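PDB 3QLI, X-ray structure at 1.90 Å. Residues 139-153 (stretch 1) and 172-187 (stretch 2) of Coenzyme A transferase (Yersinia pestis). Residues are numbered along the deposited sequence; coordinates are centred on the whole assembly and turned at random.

Stretch 1 139-153: IGIDTFMHTVSPMDC
Stretch 2, residues 172-187: SARRFIVEVNRYMPRV

Strands 143-148 and 175-180 pair in parallel, their N-to-C directions 29° apart. The register sets Thr143 beside Arg175 and continues one-for-one to Val148 beside Val180. The CA-CA distance is shortest between Thr147 CA and Glu179 CA, at 4.5 Å, and longest between His146 CA and Val178 CA, at 5.3 Å. Thr143, Met145, Thr147, Arg175, Ile177 and Glu179 point to one face of the sheet. Phe144, His146, Val148, Phe176, Val178 and Val180 point to the other.

Ala173 leaves the helical conformation at phi/psi -60/148. Its CB packs 3.6 Å from Phe144 CB and 3.8 Å from Ile141 CG2.

Arg174 (-70/-25) donates from N to Ile141 O at 3.2 Å. Its side chain (chi1 m, chi2 t, chi3 -93°) brings the guanidinium back to Asp142, whose chi1 is m. Arg174 NH2 and NE both reach Asp142 OD1, at 2.7 and 2.8 Å, in a salt bridge. This carboxylate oxygen lies at the guanidinium edge, while Ile141 O lies over one face.

Arg175 begins the extended run. Its N donates to Asp142 O at 2.9 Å, and its O accepts from Phe144 N at 2.9 Å. Its side chain starts m, m and its end leads away.

Phe176 is t, with chi2 38°. Its CE1 lies 3.6 Å from Phe144 CD2, where Phe144 is also t. The ring planes are 27° apart, but the centroids are 6.0 Å apart, so the rings barely overlap.

Ile177 (m, t) bonds from N to Phe144 O at 2.9 Å and nearly straight, at 174°. The return bond from His146 N to Ile177 O is weak at 3.3 Å. Ile177 CD1 touches Thr143 CG2 at 3.7 Å.

Val178 is m. Its CB meets Val148 CG2 at 3.7 Å.

Glu179 (t, t, -32°) donates from N to His146 O at 3.1 Å. Its O accepts from Val148 N at 2.8 Å and takes a CA-H...O contact from Thr147 CA at 3.2 Å.

Val180 is t, and its CG2 lies 3.9 Å from Val148 CG2. Asn181 N then donates to Val148 O at 2.9 Å.

A type I turn runs from Asn181 to Met184, closed by Met184 N to Asn181 O at 2.9 Å. Arg182 (-66/-15) and Tyr183 (-79/-11) occupy its middle. Asn181 OD1 also accepts from Tyr183 N at 2.9 Å.

Met184 (t, p, p) points toward stretch 1. Its CE touches Thr147 CG2 at 3.6 Å, and its O lies 3.2 Å from Ser149 CB.

Arg186 (t, t, m, chi4 83°) extends so that NH2 lies 2.9 Å from Pro150 O. Ser149 OG sits over one guanidinium face.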

# COMPACT_ATOMS: atom_id res chain seq x y z
N ILE A 139 -14.64 1.21 -15.33
CA ILE A 139 -14.42 1.71 -16.68
C ILE A 139 -15.40 1.10 -17.67
O ILE A 139 -16.13 1.82 -18.37
CB ILE A 139 -12.97 1.44 -17.12
CG1 ILE A 139 -12.00 2.25 -16.24
CG2 ILE A 139 -12.81 1.76 -18.62
CD1 ILE A 139 -10.54 1.78 -16.34
N GLY A 140 -15.41 -0.22 -17.74
CA GLY A 140 -16.32 -0.92 -18.63
C GLY A 140 -15.65 -1.09 -19.99
O GLY A 140 -15.16 -0.13 -20.56
N ILE A 141 -15.63 -2.32 -20.49
CA ILE A 141 -14.97 -2.60 -21.76
C ILE A 141 -15.97 -3.13 -22.77
O ILE A 141 -16.67 -4.12 -22.52
CB ILE A 141 -13.81 -3.60 -21.58
CG1 ILE A 141 -12.74 -3.02 -20.64
CG2 ILE A 141 -13.23 -4.03 -22.95
CD1 ILE A 141 -12.10 -1.71 -21.12
N ASP A 142 -16.07 -2.46 -23.91
CA ASP A 142 -17.01 -2.88 -24.94
C ASP A 142 -16.42 -3.98 -25.84
O ASP A 142 -17.12 -4.92 -26.22
CB ASP A 142 -17.46 -1.67 -25.76
CG ASP A 142 -18.08 -0.60 -24.87
OD1 ASP A 142 -19.22 -0.83 -24.43
OD2 ASP A 142 -17.44 0.44 -24.60
N THR A 143 -15.14 -3.86 -26.15
CA THR A 143 -14.46 -4.85 -26.99
C THR A 143 -13.12 -5.21 -26.39
O THR A 143 -12.35 -4.33 -25.98
CB THR A 143 -14.19 -4.32 -28.42
OG1 THR A 143 -15.42 -3.91 -29.03
CG2 THR A 143 -13.55 -5.42 -29.29
N PHE A 144 -12.85 -6.51 -26.30
CA PHE A 144 -11.55 -7.01 -25.86
C PHE A 144 -10.93 -7.87 -26.96
O PHE A 144 -11.62 -8.70 -27.56
CB PHE A 144 -11.69 -7.81 -24.56
CG PHE A 144 -10.38 -8.12 -23.92
CD1 PHE A 144 -9.59 -7.11 -23.38
CD2 PHE A 144 -9.91 -9.43 -23.85
CE1 PHE A 144 -8.37 -7.38 -22.80
CE2 PHE A 144 -8.67 -9.72 -23.27
CZ PHE A 144 -7.91 -8.70 -22.74
N MET A 145 -9.64 -7.66 -27.24
CA MET A 145 -8.93 -8.42 -28.27
C MET A 145 -7.65 -9.02 -27.67
O MET A 145 -6.92 -8.34 -26.95
CB MET A 145 -8.58 -7.51 -29.47
CG MET A 145 -9.77 -6.63 -29.90
SD MET A 145 -9.69 -6.00 -31.60
CE MET A 145 -8.21 -5.01 -31.47
N HIS A 146 -7.38 -10.29 -27.98
CA HIS A 146 -6.26 -11.01 -27.37
C HIS A 146 -5.83 -12.13 -28.34
O HIS A 146 -6.69 -12.79 -28.94
CB HIS A 146 -6.73 -11.60 -26.02
CG HIS A 146 -5.63 -11.97 -25.06
ND1 HIS A 146 -4.81 -13.08 -25.22
CD2 HIS A 146 -5.28 -11.43 -23.87
CE1 HIS A 146 -3.98 -13.17 -24.19
NE2 HIS A 146 -4.25 -12.18 -23.35
N THR A 147 -4.53 -12.32 -28.50
CA THR A 147 -3.99 -13.48 -29.24
C THR A 147 -4.15 -14.76 -28.41
O THR A 147 -3.92 -14.75 -27.19
CB THR A 147 -2.49 -13.25 -29.56
OG1 THR A 147 -2.35 -12.03 -30.32
CG2 THR A 147 -1.86 -14.44 -30.32
N VAL A 148 -4.56 -15.85 -29.05
CA VAL A 148 -4.82 -17.10 -28.33
C VAL A 148 -4.18 -18.25 -29.07
O VAL A 148 -3.85 -18.13 -30.25
CB VAL A 148 -6.32 -17.39 -28.18
CG1 VAL A 148 -7.01 -16.27 -27.39
CG2 VAL A 148 -6.97 -17.60 -29.55
N SER A 149 -3.99 -19.36 -28.38
CA SER A 149 -3.51 -20.57 -29.02
C SER A 149 -4.65 -21.15 -29.84
O SER A 149 -5.81 -20.74 -29.68
CB SER A 149 -3.05 -21.58 -27.96
OG SER A 149 -4.15 -21.92 -27.12
N PRO A 150 -4.34 -22.09 -30.74
CA PRO A 150 -5.38 -22.71 -31.57
C PRO A 150 -6.44 -23.42 -30.72
O PRO A 150 -6.13 -23.93 -29.64
CB PRO A 150 -4.59 -23.72 -32.41
CG PRO A 150 -3.22 -23.13 -32.50
CD PRO A 150 -2.99 -22.52 -31.14
N MET A 151 -7.67 -23.46 -31.21
CA MET A 151 -8.75 -24.14 -30.53
C MET A 151 -8.41 -25.63 -30.40
O MET A 151 -7.93 -26.23 -31.35
CB MET A 151 -10.05 -23.98 -31.32
CG MET A 151 -11.26 -24.52 -30.58
SD MET A 151 -12.80 -24.38 -31.47
CE MET A 151 -12.60 -25.69 -32.68
N ASP A 152 -8.66 -26.21 -29.23
CA ASP A 152 -8.40 -27.64 -29.04
C ASP A 152 -9.65 -28.45 -29.38
O ASP A 152 -10.67 -27.90 -29.76
CB ASP A 152 -7.92 -27.94 -27.61
CG ASP A 152 -8.98 -27.68 -26.55
OD1 ASP A 152 -10.19 -27.68 -26.88
OD2 ASP A 152 -8.60 -27.47 -25.37
N CYS A 153 -9.56 -29.77 -29.26
CA CYS A 153 -10.68 -30.62 -29.69
C CYS A 153 -11.91 -30.50 -28.80
O CYS A 153 -12.97 -31.07 -29.11
CB CYS A 153 -10.25 -32.09 -29.79
SG CYS A 153 -9.88 -32.84 -28.19
N SER A 172 -15.89 -10.46 -19.36
CA SER A 172 -16.75 -9.31 -19.04
C SER A 172 -16.96 -8.34 -20.21
O SER A 172 -17.98 -7.67 -20.26
CB SER A 172 -16.24 -8.55 -17.81
OG SER A 172 -16.38 -9.36 -16.65
N ALA A 173 -16.03 -8.26 -21.16
CA ALA A 173 -16.22 -7.35 -22.30
C ALA A 173 -17.47 -7.74 -23.06
O ALA A 173 -17.84 -8.92 -23.12
CB ALA A 173 -15.01 -7.38 -23.22
N ARG A 174 -18.15 -6.77 -23.65
CA ARG A 174 -19.38 -7.07 -24.36
C ARG A 174 -19.16 -7.85 -25.66
O ARG A 174 -20.05 -8.59 -26.11
CB ARG A 174 -20.20 -5.78 -24.55
CG ARG A 174 -20.72 -5.28 -23.20
CD ARG A 174 -21.50 -3.99 -23.30
NE ARG A 174 -20.67 -2.81 -23.09
CZ ARG A 174 -20.35 -2.33 -21.89
NH1 ARG A 174 -20.76 -2.95 -20.80
NH2 ARG A 174 -19.60 -1.24 -21.79
N ARG A 175 -17.96 -7.71 -26.23
CA ARG A 175 -17.50 -8.56 -27.34
C ARG A 175 -16.03 -8.99 -27.11
O ARG A 175 -15.20 -8.20 -26.65
CB ARG A 175 -17.62 -7.84 -28.70
CG ARG A 175 -19.04 -7.50 -29.12
CD ARG A 175 -19.85 -8.75 -29.46
NE ARG A 175 -21.11 -8.42 -30.15
CZ ARG A 175 -22.06 -9.30 -30.43
NH1 ARG A 175 -21.93 -10.57 -30.07
NH2 ARG A 175 -23.16 -8.90 -31.07
N PHE A 176 -15.73 -10.24 -27.45
CA PHE A 176 -14.38 -10.77 -27.31
C PHE A 176 -13.93 -11.29 -28.67
O PHE A 176 -14.57 -12.18 -29.25
CB PHE A 176 -14.38 -11.90 -26.28
CG PHE A 176 -13.03 -12.54 -26.06
CD1 PHE A 176 -11.87 -11.79 -26.09
CD2 PHE A 176 -12.95 -13.91 -25.82
CE1 PHE A 176 -10.63 -12.38 -25.87
CE2 PHE A 176 -11.70 -14.51 -25.61
CZ PHE A 176 -10.55 -13.75 -25.63
N ILE A 177 -12.85 -10.72 -29.19
CA ILE A 177 -12.33 -11.08 -30.52
C ILE A 177 -10.96 -11.70 -30.35
O ILE A 177 -10.08 -11.09 -29.74
CB ILE A 177 -12.16 -9.82 -31.40
CG1 ILE A 177 -13.45 -9.00 -31.40
CG2 ILE A 177 -11.71 -10.21 -32.82
CD1 ILE A 177 -13.34 -7.71 -32.22
N VAL A 178 -10.76 -12.91 -30.87
CA VAL A 178 -9.46 -13.56 -30.71
C VAL A 178 -8.66 -13.63 -32.01
O VAL A 178 -9.22 -13.68 -33.11
CB VAL A 178 -9.58 -14.99 -30.14
CG1 VAL A 178 -10.38 -14.98 -28.84
CG2 VAL A 178 -10.23 -15.91 -31.16
N GLU A 179 -7.35 -13.61 -31.86
CA GLU A 179 -6.44 -13.82 -32.97
C GLU A 179 -5.67 -15.11 -32.68
O GLU A 179 -4.80 -15.15 -31.80
CB GLU A 179 -5.49 -12.63 -33.10
CG GLU A 179 -4.43 -12.78 -34.19
CD GLU A 179 -3.86 -11.43 -34.61
OE1 GLU A 179 -4.62 -10.43 -34.55
OE2 GLU A 179 -2.67 -11.36 -34.99
N VAL A 180 -6.03 -16.16 -33.40
CA VAL A 180 -5.42 -17.47 -33.25
C VAL A 180 -4.00 -17.43 -33.83
O VAL A 180 -3.77 -16.93 -34.94
CB VAL A 180 -6.27 -18.56 -33.97
CG1 VAL A 180 -5.47 -19.87 -34.14
CG2 VAL A 180 -7.57 -18.80 -33.22
N ASN A 181 -3.06 -17.97 -33.08
CA ASN A 181 -1.66 -17.97 -33.49
C ASN A 181 -1.01 -19.25 -32.99
O ASN A 181 -0.93 -19.47 -31.79
CB ASN A 181 -0.95 -16.75 -32.89
CG ASN A 181 0.49 -16.63 -33.34
OD1 ASN A 181 1.00 -17.50 -34.04
ND2 ASN A 181 1.14 -15.55 -32.95
N ARG A 182 -0.55 -20.10 -33.91
CA ARG A 182 0.02 -21.38 -33.48
C ARG A 182 1.30 -21.18 -32.69
O ARG A 182 1.77 -22.09 -32.00
CB ARG A 182 0.25 -22.32 -34.68
CG ARG A 182 1.27 -21.81 -35.67
CD ARG A 182 1.62 -22.86 -36.73
NE ARG A 182 2.89 -22.52 -37.37
CZ ARG A 182 3.01 -21.86 -38.52
NH1 ARG A 182 1.92 -21.48 -39.18
NH2 ARG A 182 4.21 -21.59 -39.01
N TYR A 183 1.87 -19.98 -32.76
CA TYR A 183 3.05 -19.67 -31.95
C TYR A 183 2.71 -19.34 -30.49
O TYR A 183 3.59 -19.26 -29.64
CB TYR A 183 3.87 -18.53 -32.55
CG TYR A 183 4.57 -18.91 -33.84
CD1 TYR A 183 5.87 -19.38 -33.82
CD2 TYR A 183 3.92 -18.79 -35.06
CE1 TYR A 183 6.52 -19.73 -35.00
CE2 TYR A 183 4.56 -19.14 -36.24
CZ TYR A 183 5.86 -19.61 -36.20
OH TYR A 183 6.49 -19.96 -37.38
N MET A 184 1.42 -19.14 -30.20
CA MET A 184 1.01 -18.87 -28.82
C MET A 184 0.88 -20.19 -28.06
O MET A 184 0.11 -21.06 -28.45
CB MET A 184 -0.34 -18.13 -28.78
CG MET A 184 -0.79 -17.78 -27.36
SD MET A 184 0.30 -16.64 -26.49
CE MET A 184 -0.20 -15.07 -27.18
N PRO A 185 1.66 -20.37 -26.99
CA PRO A 185 1.57 -21.64 -26.25
C PRO A 185 0.20 -21.87 -25.60
O PRO A 185 -0.48 -20.92 -25.20
CB PRO A 185 2.65 -21.49 -25.17
CG PRO A 185 2.82 -19.99 -25.01
CD PRO A 185 2.67 -19.46 -26.41
N ARG A 186 -0.18 -23.14 -25.52
CA ARG A 186 -1.38 -23.56 -24.81
C ARG A 186 -1.02 -23.70 -23.34
O ARG A 186 -0.44 -24.71 -22.92
CB ARG A 186 -1.90 -24.89 -25.37
CG ARG A 186 -3.21 -25.35 -24.76
CD ARG A 186 -3.70 -26.64 -25.41
NE ARG A 186 -4.36 -26.43 -26.70
CZ ARG A 186 -3.73 -26.30 -27.87
NH1 ARG A 186 -2.41 -26.34 -27.93
NH2 ARG A 186 -4.44 -26.13 -28.98
N VAL A 187 -1.37 -22.69 -22.56
CA VAL A 187 -0.97 -22.63 -21.16
C VAL A 187 -2.12 -23.00 -20.24
O VAL A 187 -3.24 -22.55 -20.45
CB VAL A 187 -0.45 -21.22 -20.82
CG1 VAL A 187 -0.24 -21.06 -19.32
CG2 VAL A 187 0.85 -20.96 -21.60